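Local coordinates for probable ferredoxin-dependent nitrite reductase NirA (Mycobacterium tuberculosis, PDB 1ZJ8), which acts as a sulfite reductase, probably taking six electrons from reduced ferredoxin to convert sulfite to sulfide, with one siroheme and one [4Fe-4S] cluster per subunit, at residues Q266-W271 / K313-L318; V277-A282 / L323-I328; N424-S429 / C478-I483; A439-R444 / V469-C474. One frame throughout, in Å; residues are numbered along the deposited sequence.

Contact 1: Q266-W271 / K313-L318; sequences QRVGAW and KFREVL
Val-268 and Arg-315 carry this helix-on-sheet packing, in which helix 311-323 lies against strand 266-272 of a six-stranded mixed sheet. The two segment axes come within 9.4 Å at an angle of 44°, and the CA atoms of the segments are closest at Val-268 and Arg-315, 6.6 Å apart.

The apolar part is built on the two methyls of Val-268. Val-268 CG1, anti to the backbone N (chi1 177°), lies 3.9 Å from CD of Arg-315 and so touches the aliphatic shaft of that side chain. Val-268 CG2 turns to Phe-314 and meets the ring at its edge, near the ring plane, with CE2 of Phe-314 4.5 Å away. Beyond them, Val-254 of strand 249-254 touches both Val-268 and Phe-314.

The polar part makes no hydrogen bond across the segments. Arg-315 runs out extended from CG to NE, which carries its guanidinium past the backbone of Val-268 and Gly-269. Arg-315 NH1 stays 3.6 Å from Val-268 O, an oblique approach without a bond. The charge is met elsewhere, by salt bridges from NE to Glu-319 and from NH2 to Asp-329.

Gly-269 has a positive phi of 89°, a conformation most readily adopted by glycine. One residue on, Ala-270 places its CB over one face of the Arg-315 guanidinium, 4.2 Å from NH2.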
# COMPACT_ATOMS: atom_id res chain seq x y z
N GLN A 266 -6.54 -16.51 0.93
CA GLN A 266 -6.75 -17.79 1.62
C GLN A 266 -5.54 -18.73 1.45
O GLN A 266 -4.90 -18.75 0.41
CB GLN A 266 -7.99 -18.47 1.06
CG GLN A 266 -9.12 -17.50 0.71
CD GLN A 266 -10.15 -18.14 -0.17
OE1 GLN A 266 -10.86 -19.07 0.25
NE2 GLN A 266 -10.23 -17.66 -1.42
N ARG A 267 -5.27 -19.51 2.49
CA ARG A 267 -4.17 -20.45 2.50
C ARG A 267 -4.29 -21.53 1.43
O ARG A 267 -5.28 -22.24 1.35
CB ARG A 267 -4.10 -21.15 3.86
CG ARG A 267 -3.86 -20.21 5.01
CD ARG A 267 -3.21 -20.90 6.19
NE ARG A 267 -2.07 -21.72 5.78
CZ ARG A 267 -2.02 -23.05 5.84
NH1 ARG A 267 -3.05 -23.76 6.28
NH2 ARG A 267 -0.93 -23.69 5.44
N VAL A 268 -3.25 -21.68 0.64
CA VAL A 268 -3.16 -22.77 -0.32
C VAL A 268 -2.94 -24.10 0.42
O VAL A 268 -3.20 -25.17 -0.14
CB VAL A 268 -2.04 -22.49 -1.32
CG1 VAL A 268 -1.88 -23.66 -2.29
CG2 VAL A 268 -2.31 -21.17 -2.08
N GLY A 269 -2.47 -24.02 1.66
CA GLY A 269 -2.18 -25.19 2.50
C GLY A 269 -0.76 -25.71 2.33
O GLY A 269 -0.46 -26.85 2.73
N ALA A 270 0.12 -24.85 1.80
CA ALA A 270 1.45 -25.25 1.33
C ALA A 270 2.56 -24.60 2.13
O ALA A 270 2.43 -23.45 2.59
CB ALA A 270 1.60 -24.88 -0.15
N TRP A 271 3.66 -25.35 2.27
CA TRP A 271 4.93 -24.86 2.84
C TRP A 271 5.97 -24.82 1.72
O TRP A 271 6.10 -25.77 0.96
CB TRP A 271 5.40 -25.77 3.99
CG TRP A 271 6.69 -25.36 4.72
CD1 TRP A 271 6.79 -24.49 5.79
CD2 TRP A 271 8.02 -25.82 4.45
NE1 TRP A 271 8.11 -24.38 6.19
CE2 TRP A 271 8.89 -25.18 5.39
CE3 TRP A 271 8.58 -26.70 3.50
CZ2 TRP A 271 10.28 -25.41 5.41
CZ3 TRP A 271 9.97 -26.92 3.53
CH2 TRP A 271 10.80 -26.27 4.48
N LYS A 313 -9.06 -26.42 -6.62
CA LYS A 313 -8.91 -26.37 -8.06
C LYS A 313 -7.65 -25.56 -8.49
O LYS A 313 -6.97 -25.92 -9.46
CB LYS A 313 -10.18 -25.81 -8.73
CG LYS A 313 -10.09 -25.87 -10.28
CD LYS A 313 -11.25 -25.22 -11.04
CE LYS A 313 -10.92 -25.08 -12.54
NZ LYS A 313 -12.07 -24.52 -13.31
N PHE A 314 -7.36 -24.48 -7.76
CA PHE A 314 -6.23 -23.60 -8.09
C PHE A 314 -4.89 -24.29 -7.82
O PHE A 314 -3.98 -24.27 -8.64
CB PHE A 314 -6.33 -22.28 -7.32
CG PHE A 314 -5.09 -21.43 -7.41
CD1 PHE A 314 -4.87 -20.63 -8.53
CD2 PHE A 314 -4.14 -21.44 -6.37
CE1 PHE A 314 -3.71 -19.85 -8.62
CE2 PHE A 314 -3.00 -20.68 -6.45
CZ PHE A 314 -2.77 -19.88 -7.58
N ARG A 315 -4.77 -24.90 -6.64
CA ARG A 315 -3.58 -25.65 -6.25
C ARG A 315 -3.25 -26.72 -7.28
O ARG A 315 -2.09 -26.87 -7.67
CB ARG A 315 -3.79 -26.32 -4.88
CG ARG A 315 -2.60 -27.19 -4.41
CD ARG A 315 -2.60 -27.48 -2.90
NE ARG A 315 -1.27 -27.90 -2.44
CZ ARG A 315 -1.01 -28.42 -1.24
NH1 ARG A 315 -1.96 -28.59 -0.34
NH2 ARG A 315 0.24 -28.78 -0.94
N GLU A 316 -4.27 -27.45 -7.69
CA GLU A 316 -4.18 -28.46 -8.74
C GLU A 316 -3.55 -27.90 -10.01
O GLU A 316 -2.60 -28.48 -10.55
CB GLU A 316 -5.59 -28.95 -9.06
CG GLU A 316 -5.67 -30.05 -10.09
CD GLU A 316 -5.35 -31.42 -9.50
OE1 GLU A 316 -6.17 -32.36 -9.70
OE2 GLU A 316 -4.29 -31.55 -8.82
N VAL A 317 -4.09 -26.79 -10.50
CA VAL A 317 -3.63 -26.17 -11.76
C VAL A 317 -2.22 -25.64 -11.65
O VAL A 317 -1.46 -25.64 -12.63
CB VAL A 317 -4.54 -24.97 -12.19
CG1 VAL A 317 -3.88 -24.13 -13.30
CG2 VAL A 317 -5.95 -25.46 -12.61
N LEU A 318 -1.88 -25.15 -10.46
CA LEU A 318 -0.55 -24.62 -10.20
C LEU A 318 0.44 -25.76 -10.29
O LEU A 318 1.40 -25.70 -11.07
CB LEU A 318 -0.50 -23.91 -8.83
CG LEU A 318 0.81 -23.26 -8.35
CD1 LEU A 318 1.14 -21.95 -9.10
CD2 LEU A 318 0.75 -23.03 -6.86

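Contact 2: V277-A282 / L323-I328; sequences VPEVWA and LKRPLI
The exit from helix 311-323 packs here against the first turns of helix 277-291, with Val-280 meeting Leu-323, Arg-325 and Leu-327 before the chain enters edge strand 328-329. Lys-324, with a positive phi of 54°, is the first residue to leave helical geometry; beyond it, Arg-325 and Leu-327 both touch Val-280.

One methyl does most of the apolar work. CG2 of Val-280, anti to the carbonyl carbon, is approached by CD2 of Leu-327 at 4.3 Å and by CD2 of Leu-323 at 4.5 Å. The same Leu-323 CD2 also lies 4.3 Å from Val-280 CA, so this leucine rests partly on the helix backbone. Both leucines leave the main chain obliquely to the helix and reach it with their terminal methyls.

Arg-325 makes the polar contact and one more apolar one. Its chi1 of 79° sets CG between the backbone N and the carbonyl carbon, and the chain then extends as far as NE. The side chain crosses Val-280 at about a right angle, with Arg-325 NH2 4.0 Å from Val-280 CG2. The same Arg-325 NH2 faces Glu-279 OE1 at 3.7 Å, a long salt bridge whose carboxylate and guanidinium planes are 58° apart. That tilt and length argue for a loose electrostatic pairing; Glu-276 adds a second long, weak ion pair.

Around this site, Phe-238 of strand 236-243 and Val-272 of strand 266-272 pack on Val-280, while Leu-327 touches Ala-270 of the same sheet and Arg-315 and Leu-318 of helix 311-323.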
# COMPACT_ATOMS: atom_id res chain seq x y z
N VAL A 277 10.94 -20.12 -3.41
CA VAL A 277 9.94 -19.04 -3.36
C VAL A 277 9.82 -18.28 -4.68
O VAL A 277 8.71 -18.14 -5.19
CB VAL A 277 10.16 -18.07 -2.13
CG1 VAL A 277 9.20 -16.86 -2.17
CG2 VAL A 277 9.98 -18.81 -0.81
N PRO A 278 10.94 -17.79 -5.24
CA PRO A 278 10.89 -17.13 -6.55
C PRO A 278 10.19 -17.97 -7.65
O PRO A 278 9.44 -17.43 -8.49
CB PRO A 278 12.37 -16.91 -6.89
CG PRO A 278 13.06 -16.82 -5.58
CD PRO A 278 12.30 -17.75 -4.66
N GLU A 279 10.47 -19.27 -7.62
CA GLU A 279 9.93 -20.26 -8.56
C GLU A 279 8.39 -20.35 -8.45
O GLU A 279 7.63 -20.27 -9.43
CB GLU A 279 10.54 -21.61 -8.18
CG GLU A 279 11.01 -22.49 -9.29
CD GLU A 279 11.47 -23.86 -8.75
OE1 GLU A 279 10.76 -24.47 -7.91
OE2 GLU A 279 12.55 -24.33 -9.19
N VAL A 280 7.94 -20.54 -7.22
CA VAL A 280 6.54 -20.71 -6.92
C VAL A 280 5.81 -19.41 -7.21
O VAL A 280 4.68 -19.42 -7.72
CB VAL A 280 6.36 -21.11 -5.46
CG1 VAL A 280 4.89 -21.10 -5.07
CG2 VAL A 280 7.00 -22.48 -5.20
N TRP A 281 6.46 -18.28 -6.88
CA TRP A 281 5.89 -16.96 -7.15
C TRP A 281 5.61 -16.85 -8.64
O TRP A 281 4.53 -16.40 -9.04
CB TRP A 281 6.84 -15.86 -6.69
CG TRP A 281 6.33 -14.48 -6.93
CD1 TRP A 281 5.63 -13.70 -6.05
CD2 TRP A 281 6.48 -13.71 -8.13
NE1 TRP A 281 5.33 -12.49 -6.63
CE2 TRP A 281 5.84 -12.46 -7.90
CE3 TRP A 281 7.08 -13.94 -9.37
CZ2 TRP A 281 5.81 -11.46 -8.87
CZ3 TRP A 281 7.04 -12.93 -10.32
CH2 TRP A 281 6.41 -11.70 -10.06
N ALA A 282 6.58 -17.27 -9.45
CA ALA A 282 6.44 -17.20 -10.91
C ALA A 282 5.23 -18.02 -11.39
O ALA A 282 4.46 -17.57 -12.23
CB ALA A 282 7.72 -17.65 -11.58
N LEU A 323 4.15 -25.97 -12.18
CA LEU A 323 5.29 -26.48 -11.41
C LEU A 323 5.71 -27.88 -11.87
O LEU A 323 6.87 -28.27 -11.69
CB LEU A 323 5.00 -26.54 -9.91
CG LEU A 323 4.86 -25.20 -9.16
CD1 LEU A 323 4.38 -25.44 -7.73
CD2 LEU A 323 6.15 -24.40 -9.16
N LYS A 324 4.76 -28.63 -12.43
CA LYS A 324 4.92 -30.06 -12.72
C LYS A 324 5.35 -30.84 -11.48
O LYS A 324 6.09 -31.81 -11.59
CB LYS A 324 5.93 -30.30 -13.85
CG LYS A 324 5.84 -29.36 -15.03
CD LYS A 324 4.52 -29.46 -15.79
CE LYS A 324 4.70 -29.08 -17.27
NZ LYS A 324 5.47 -27.82 -17.45
N ARG A 325 4.89 -30.43 -10.30
CA ARG A 325 5.20 -31.18 -9.06
C ARG A 325 4.28 -30.79 -7.91
O ARG A 325 3.71 -29.69 -7.90
CB ARG A 325 6.65 -30.94 -8.64
CG ARG A 325 6.85 -29.63 -7.92
CD ARG A 325 8.29 -29.19 -7.89
NE ARG A 325 8.39 -27.83 -7.36
CZ ARG A 325 8.26 -27.51 -6.07
NH1 ARG A 325 8.02 -28.43 -5.15
NH2 ARG A 325 8.38 -26.24 -5.70
N PRO A 326 4.14 -31.67 -6.90
CA PRO A 326 3.31 -31.25 -5.77
C PRO A 326 4.03 -30.21 -4.90
O PRO A 326 5.26 -30.10 -4.96
CB PRO A 326 3.07 -32.57 -4.99
CG PRO A 326 4.14 -33.48 -5.41
CD PRO A 326 4.69 -33.03 -6.73
N LEU A 327 3.25 -29.42 -4.15
CA LEU A 327 3.77 -28.59 -3.08
C LEU A 327 3.66 -29.41 -1.82
O LEU A 327 2.76 -30.23 -1.70
CB LEU A 327 2.95 -27.33 -2.92
CG LEU A 327 3.05 -26.33 -4.07
CD1 LEU A 327 2.00 -25.23 -3.92
CD2 LEU A 327 4.45 -25.75 -4.10
N ILE A 328 4.59 -29.18 -0.89
CA ILE A 328 4.57 -29.82 0.41
C ILE A 328 3.43 -29.19 1.24
O ILE A 328 3.25 -27.98 1.20
CB ILE A 328 5.91 -29.66 1.14
CG1 ILE A 328 7.06 -30.27 0.32
CG2 ILE A 328 5.87 -30.25 2.56
CD1 ILE A 328 8.01 -29.20 -0.28

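Contact 3: N424-S429 / C478-I483; sequences NLMACS and CARIQI. With SRM (siroheme), chain E.
Cys-428 and Cys-478 meet through their CB atoms, 4.1 Å apart, and their sulfurs serve the metal centres. Cys-478 SG lies 2.7 Å from the siroheme iron and is also a ligand of one iron of the [4Fe-4S] cluster; Cys-428 SG binds another iron of that cluster.

Two further residues hold siroheme carboxylates. Ser-429 OG donates to siroheme O1A at 3.0 Å. Arg-480 NH1 reaches siroheme O4C at 3.1 Å, but the N-H...O angle of 128° marks that bond as weak.

Ala-479 packs its CB against the 427-428 backbone, 3.6 Å from Cys-428 N and equally near Ala-427 C. Met-426 covers Arg-480: a chi3 of -38° bends CE over one face of the guanidinium, 4.0 Å above the plane and toward the rim. Met-426 CE also lies 3.6 Å from Ala-479 O.

Further out, the Arg-480 guanidinium is hydrogen-bonded to the carbonyl oxygens of Pro-388 and Asp-140, which would steady it for the siroheme. Asn-472 OD1 accepts the Ala-479 amide and Asn-470 ND2 donates to Arg-480 O, tying this turn to strand 469-472.

With Cys-434 and Cys-474, these cysteines form two pairs, five residues lying between the first two and three between the last two, the signature of siroheme sulfite and nitrite reductases, in which the last cysteine couples cluster to siroheme.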
# COMPACT_ATOMS: atom_id res chain seq x y z
N ASN A 424 -1.80 5.47 14.60
CA ASN A 424 -2.68 4.49 13.99
C ASN A 424 -3.56 4.97 12.84
O ASN A 424 -4.40 4.24 12.36
CB ASN A 424 -3.55 3.86 15.08
CG ASN A 424 -2.74 3.08 16.07
OD1 ASN A 424 -1.95 2.26 15.68
ND2 ASN A 424 -2.91 3.36 17.34
N LEU A 425 -3.35 6.18 12.36
CA LEU A 425 -4.19 6.72 11.31
C LEU A 425 -3.51 6.55 9.95
O LEU A 425 -2.32 6.78 9.80
CB LEU A 425 -4.53 8.20 11.58
CG LEU A 425 -5.37 8.91 10.48
CD1 LEU A 425 -6.27 9.96 11.07
CD2 LEU A 425 -4.52 9.55 9.36
N MET A 426 -4.27 6.15 8.95
CA MET A 426 -3.78 6.22 7.57
C MET A 426 -4.79 6.99 6.72
O MET A 426 -5.98 7.07 7.05
CB MET A 426 -3.57 4.83 6.96
CG MET A 426 -2.42 4.03 7.56
SD MET A 426 -2.03 2.48 6.67
CE MET A 426 -3.63 1.86 6.20
N ALA A 427 -4.30 7.54 5.62
CA ALA A 427 -5.14 8.22 4.65
C ALA A 427 -4.51 8.04 3.29
O ALA A 427 -3.29 7.83 3.17
CB ALA A 427 -5.26 9.68 4.99
N CYS A 428 -5.32 8.11 2.24
CA CYS A 428 -4.84 8.04 0.87
C CYS A 428 -4.50 9.46 0.41
O CYS A 428 -4.47 10.39 1.21
CB CYS A 428 -5.91 7.43 -0.02
SG CYS A 428 -7.35 8.52 -0.30
N SER A 429 -4.24 9.61 -0.88
CA SER A 429 -3.87 10.91 -1.43
C SER A 429 -5.07 11.88 -1.47
O SER A 429 -4.98 13.04 -1.03
CB SER A 429 -3.27 10.70 -2.80
OG SER A 429 -2.33 9.66 -2.68
N CYS A 478 -7.58 2.46 -1.10
CA CYS A 478 -6.11 2.52 -1.07
C CYS A 478 -5.51 2.59 0.31
O CYS A 478 -4.38 2.16 0.51
CB CYS A 478 -5.62 3.75 -1.82
SG CYS A 478 -5.88 3.73 -3.63
N ALA A 479 -6.24 3.20 1.24
CA ALA A 479 -5.83 3.31 2.63
C ALA A 479 -6.62 2.33 3.46
O ALA A 479 -6.80 2.54 4.66
CB ALA A 479 -6.00 4.73 3.15
N ARG A 480 -7.10 1.26 2.83
CA ARG A 480 -7.68 0.11 3.53
C ARG A 480 -8.88 0.43 4.44
O ARG A 480 -8.78 0.38 5.66
CB ARG A 480 -6.55 -0.63 4.29
CG ARG A 480 -5.78 -1.68 3.41
CD ARG A 480 -4.32 -1.35 3.10
NE ARG A 480 -3.45 -1.67 4.22
CZ ARG A 480 -2.12 -1.60 4.20
NH1 ARG A 480 -1.45 -1.24 3.10
NH2 ARG A 480 -1.45 -1.90 5.30
N ILE A 481 -10.01 0.74 3.81
CA ILE A 481 -11.27 1.08 4.49
C ILE A 481 -11.83 -0.02 5.41
O ILE A 481 -12.24 0.23 6.56
CB ILE A 481 -12.40 1.33 3.45
CG1 ILE A 481 -12.05 2.44 2.48
CG2 ILE A 481 -13.73 1.67 4.17
CD1 ILE A 481 -12.88 2.46 1.23
N GLN A 482 -11.86 -1.23 4.88
CA GLN A 482 -12.68 -2.28 5.45
C GLN A 482 -11.97 -3.00 6.56
O GLN A 482 -12.52 -3.91 7.16
CB GLN A 482 -13.13 -3.30 4.38
CG GLN A 482 -13.88 -2.72 3.18
CD GLN A 482 -12.95 -2.23 2.09
OE1 GLN A 482 -11.79 -1.90 2.36
NE2 GLN A 482 -13.45 -2.18 0.86
N ILE A 483 -10.73 -2.60 6.84
CA ILE A 483 -9.95 -3.30 7.86
C ILE A 483 -9.44 -2.33 8.91
O ILE A 483 -8.36 -2.51 9.45
CB ILE A 483 -8.81 -4.12 7.21
CG1 ILE A 483 -7.84 -3.22 6.44
CG2 ILE A 483 -9.39 -5.16 6.27
CD1 ILE A 483 -6.78 -3.97 5.71
FE SRM E . -3.91 2.49 -5.08
CHA SRM E . -5.44 3.63 -7.92
CHB SRM E . -3.00 5.63 -4.33
CHC SRM E . -2.42 1.40 -2.40
CHD SRM E . -6.44 0.18 -4.64
NA SRM E . -4.00 4.24 -6.05
C1A SRM E . -4.55 4.50 -7.26
C2A SRM E . -4.13 5.81 -7.84
CMA SRM E . -3.01 5.59 -8.81
CDA SRM E . -5.29 6.59 -8.40
CEA SRM E . -5.49 6.65 -9.88
O3A SRM E . -5.72 5.60 -10.49
O4A SRM E . -5.43 7.73 -10.50
C3A SRM E . -3.66 6.51 -6.62
CAA SRM E . -2.44 7.36 -6.82
CBA SRM E . -3.02 8.70 -7.17
CCA SRM E . -2.13 9.80 -6.68
O1A SRM E . -1.59 9.69 -5.56
O2A SRM E . -1.94 10.79 -7.43
C4A SRM E . -3.53 5.41 -5.62
NB SRM E . -2.78 3.35 -3.73
C1B SRM E . -2.44 4.63 -3.55
C2B SRM E . -1.42 4.87 -2.47
CMB SRM E . -0.39 5.92 -2.81
CDB SRM E . -2.15 5.31 -1.25
CEB SRM E . -1.36 5.64 -0.03
O3B SRM E . -1.27 6.80 0.42
O4B SRM E . -0.79 4.70 0.52
C3B SRM E . -0.89 3.46 -2.32
CAB SRM E . 0.24 3.20 -3.29
CBB SRM E . 1.15 2.11 -2.80
CCB SRM E . 2.11 1.72 -3.89
O1B SRM E . 3.28 2.11 -3.87
O2B SRM E . 1.76 0.98 -4.81
C4B SRM E . -2.06 2.68 -2.83
NC SRM E . -4.40 1.18 -3.74
C1C SRM E . -3.57 0.72 -2.79
C2C SRM E . -4.14 -0.25 -1.97
CDC SRM E . -3.66 -0.81 -0.68
CEC SRM E . -2.72 -1.95 -0.63
O3C SRM E . -2.17 -2.35 -1.68
O4C SRM E . -2.55 -2.46 0.48
C3C SRM E . -5.31 -0.53 -2.61
CAC SRM E . -6.21 -1.57 -2.04
CBC SRM E . -5.82 -3.03 -2.08
CCC SRM E . -6.12 -3.58 -3.46
O1C SRM E . -5.42 -3.23 -4.45
O2C SRM E . -7.09 -4.37 -3.57
C4C SRM E . -5.41 0.29 -3.71
ND SRM E . -5.40 1.78 -6.25
C1D SRM E . -6.39 1.00 -5.78
C2D SRM E . -7.50 1.09 -6.64
CAD SRM E . -8.50 -0.04 -6.81
CBD SRM E . -8.26 -1.03 -7.91
CCD SRM E . -9.11 -2.26 -8.09
O1D SRM E . -8.54 -3.37 -7.93
O2D SRM E . -10.33 -2.18 -8.40
C3D SRM E . -7.14 1.97 -7.65
CDD SRM E . -7.80 2.04 -9.00
CED SRM E . -7.54 1.04 -10.10
O3D SRM E . -6.61 0.24 -10.03
O4D SRM E . -8.26 0.98 -11.10
C4D SRM E . -5.84 2.39 -7.40

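Contact 4: A439-R444 / V469-C474; sequences AETRVR and VNINGC. With SF4 (iron/sulfur cluster), chain D.
Thr-441 N donates to Glu-440 OE2 at 3.0 Å, while Thr-441 OG1 hydrogen-bonds the carbonyl oxygen of Cys-428; the residue packs across the contact on Ile-471 and Gly-473. The amide meets OE2 from above the carboxylate plane, 46° out of it, with an N-H...O angle of 141°.

A chi1 of 49° puts OG1 between the backbone N and the carbonyl carbon, leaving CG2 anti to that carbon and directed across the contact. This methyl, Thr-441 CG2, lies over the backbone at the end of strand 469-472, 3.4 Å from Gly-473 N and 3.7 Å from Ile-471 O. Thr-441 CG2 also meets CG2 of Ile-471 at 3.9 Å, a methyl-to-methyl contact. At Ala-439 the chains also come close backbone to backbone, Ala-439 N standing 3.7 Å from Gly-473 O without a hydrogen bond.

Beyond Gly-473 comes the cluster. Cys-474 SG binds FE1 of the cluster at 2.3 Å, and Gly-473 C lies 3.6 Å from the cluster sulfide S2, so the glycine backbone touches the cluster as well as Thr-441 CG2.

Asn-472 turns its CB away from the contact, and its ND2 makes a weak hydrogen bond to Phe-488 O. Arg-442, also directed away, donates from NH2 to a siroheme carboxylate oxygen.

No hydrogen bond joins the two segments, which meet by methyl and backbone packing. The arrangement is consistent with a second shell, in which Thr-441 braces both the Cys-428 carbonyl and the backbone leading to Cys-474.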
# COMPACT_ATOMS: atom_id res chain seq x y z
N ALA A 439 -13.21 13.44 -1.89
CA ALA A 439 -12.84 14.18 -0.69
C ALA A 439 -11.33 14.29 -0.50
O ALA A 439 -10.52 13.56 -1.10
CB ALA A 439 -13.46 13.55 0.55
N GLU A 440 -11.00 15.23 0.38
CA GLU A 440 -9.64 15.50 0.77
C GLU A 440 -9.27 14.58 1.96
O GLU A 440 -10.05 14.38 2.88
CB GLU A 440 -9.49 16.98 1.13
CG GLU A 440 -8.08 17.40 1.43
CD GLU A 440 -7.13 16.98 0.32
OE1 GLU A 440 -7.26 17.58 -0.77
OE2 GLU A 440 -6.28 16.06 0.54
N THR A 441 -8.08 14.02 1.91
CA THR A 441 -7.68 13.00 2.87
C THR A 441 -6.32 13.27 3.52
O THR A 441 -6.24 13.35 4.75
CB THR A 441 -7.63 11.61 2.18
OG1 THR A 441 -6.88 11.71 0.96
CG2 THR A 441 -9.02 11.12 1.87
N ARG A 442 -5.26 13.43 2.71
CA ARG A 442 -3.93 13.57 3.27
C ARG A 442 -3.72 14.90 4.00
O ARG A 442 -3.06 14.93 5.03
CB ARG A 442 -2.79 13.32 2.26
CG ARG A 442 -1.51 12.87 3.03
CD ARG A 442 -0.26 12.55 2.20
NE ARG A 442 -0.46 11.51 1.19
CZ ARG A 442 -0.68 10.22 1.43
NH1 ARG A 442 -0.77 9.76 2.65
NH2 ARG A 442 -0.84 9.38 0.41
N VAL A 443 -4.32 15.97 3.49
CA VAL A 443 -4.21 17.28 4.14
C VAL A 443 -5.11 17.34 5.40
O VAL A 443 -4.71 17.87 6.45
CB VAL A 443 -4.57 18.43 3.15
CG1 VAL A 443 -4.12 19.79 3.74
CG2 VAL A 443 -3.92 18.17 1.76
N ARG A 444 -6.32 16.81 5.26
CA ARG A 444 -7.26 16.71 6.37
C ARG A 444 -6.59 16.08 7.57
O ARG A 444 -6.62 16.63 8.69
CB ARG A 444 -8.45 15.85 5.95
CG ARG A 444 -9.59 15.86 6.96
CD ARG A 444 -10.39 17.16 6.90
NE ARG A 444 -10.62 17.75 8.20
CZ ARG A 444 -11.50 17.31 9.08
NH1 ARG A 444 -12.23 16.26 8.81
NH2 ARG A 444 -11.66 17.92 10.24
N VAL A 469 -7.66 4.17 12.37
CA VAL A 469 -8.55 5.05 11.62
C VAL A 469 -7.99 5.23 10.22
O VAL A 469 -6.87 5.74 10.05
CB VAL A 469 -8.68 6.46 12.27
CG1 VAL A 469 -9.54 7.39 11.40
CG2 VAL A 469 -9.22 6.38 13.71
N ASN A 470 -8.76 4.83 9.21
CA ASN A 470 -8.31 4.94 7.81
C ASN A 470 -9.25 5.84 6.99
O ASN A 470 -10.45 5.57 6.91
CB ASN A 470 -8.22 3.57 7.17
CG ASN A 470 -7.17 2.68 7.81
OD1 ASN A 470 -6.54 3.06 8.78
ND2 ASN A 470 -7.00 1.48 7.28
N ILE A 471 -8.69 6.89 6.39
CA ILE A 471 -9.45 7.87 5.61
C ILE A 471 -9.17 7.70 4.12
O ILE A 471 -8.07 7.99 3.64
CB ILE A 471 -9.10 9.31 6.01
CG1 ILE A 471 -8.91 9.44 7.53
CG2 ILE A 471 -10.18 10.28 5.50
CD1 ILE A 471 -8.75 10.88 8.02
N ASN A 472 -10.18 7.27 3.38
CA ASN A 472 -10.05 7.05 1.93
C ASN A 472 -10.91 8.04 1.17
O ASN A 472 -12.03 8.34 1.60
CB ASN A 472 -10.45 5.62 1.59
CG ASN A 472 -9.63 4.58 2.37
OD1 ASN A 472 -8.83 3.84 1.78
ND2 ASN A 472 -9.85 4.50 3.69
N GLY A 473 -10.40 8.56 0.05
CA GLY A 473 -11.11 9.58 -0.76
C GLY A 473 -12.13 9.06 -1.79
O GLY A 473 -12.80 9.85 -2.46
N CYS A 474 -12.25 7.73 -1.90
CA CYS A 474 -13.19 7.08 -2.82
C CYS A 474 -13.22 5.58 -2.51
O CYS A 474 -12.48 5.11 -1.64
CB CYS A 474 -12.76 7.34 -4.27
SG CYS A 474 -11.62 6.10 -4.87
FE1 SF4 D . -9.44 6.66 -4.36
FE2 SF4 D . -6.89 5.78 -3.91
FE3 SF4 D . -7.32 8.22 -5.06
FE4 SF4 D . -7.74 7.70 -2.41
S1 SF4 D . -5.72 7.69 -3.50
S2 SF4 D . -9.17 8.87 -3.83
S3 SF4 D . -8.66 5.60 -2.46
S4 SF4 D . -7.86 6.19 -5.97

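Contacts 1 and 2 form one packing group and contacts 3 and 4 another, the first pair complete along the chain before the second begins. Contacts 1 and 2, centres about 10 Å apart, alternate in sequence and share helix 311-323 with its exit; Trp-271 N and Ile-328 O join them in a probable hydrogen bond between neighbouring strands. Contacts 3 and 4, centres about 8 Å apart, meet on adjacent strands 425-427 and 469-472, contact 4 nested within the loop closed by contact 3. Centres of contacts 2 and 4 are about 40 Å apart. The first pair is structural packing away from the cofactors, whereas the second lies against siroheme and cluster and supplies cluster ligands.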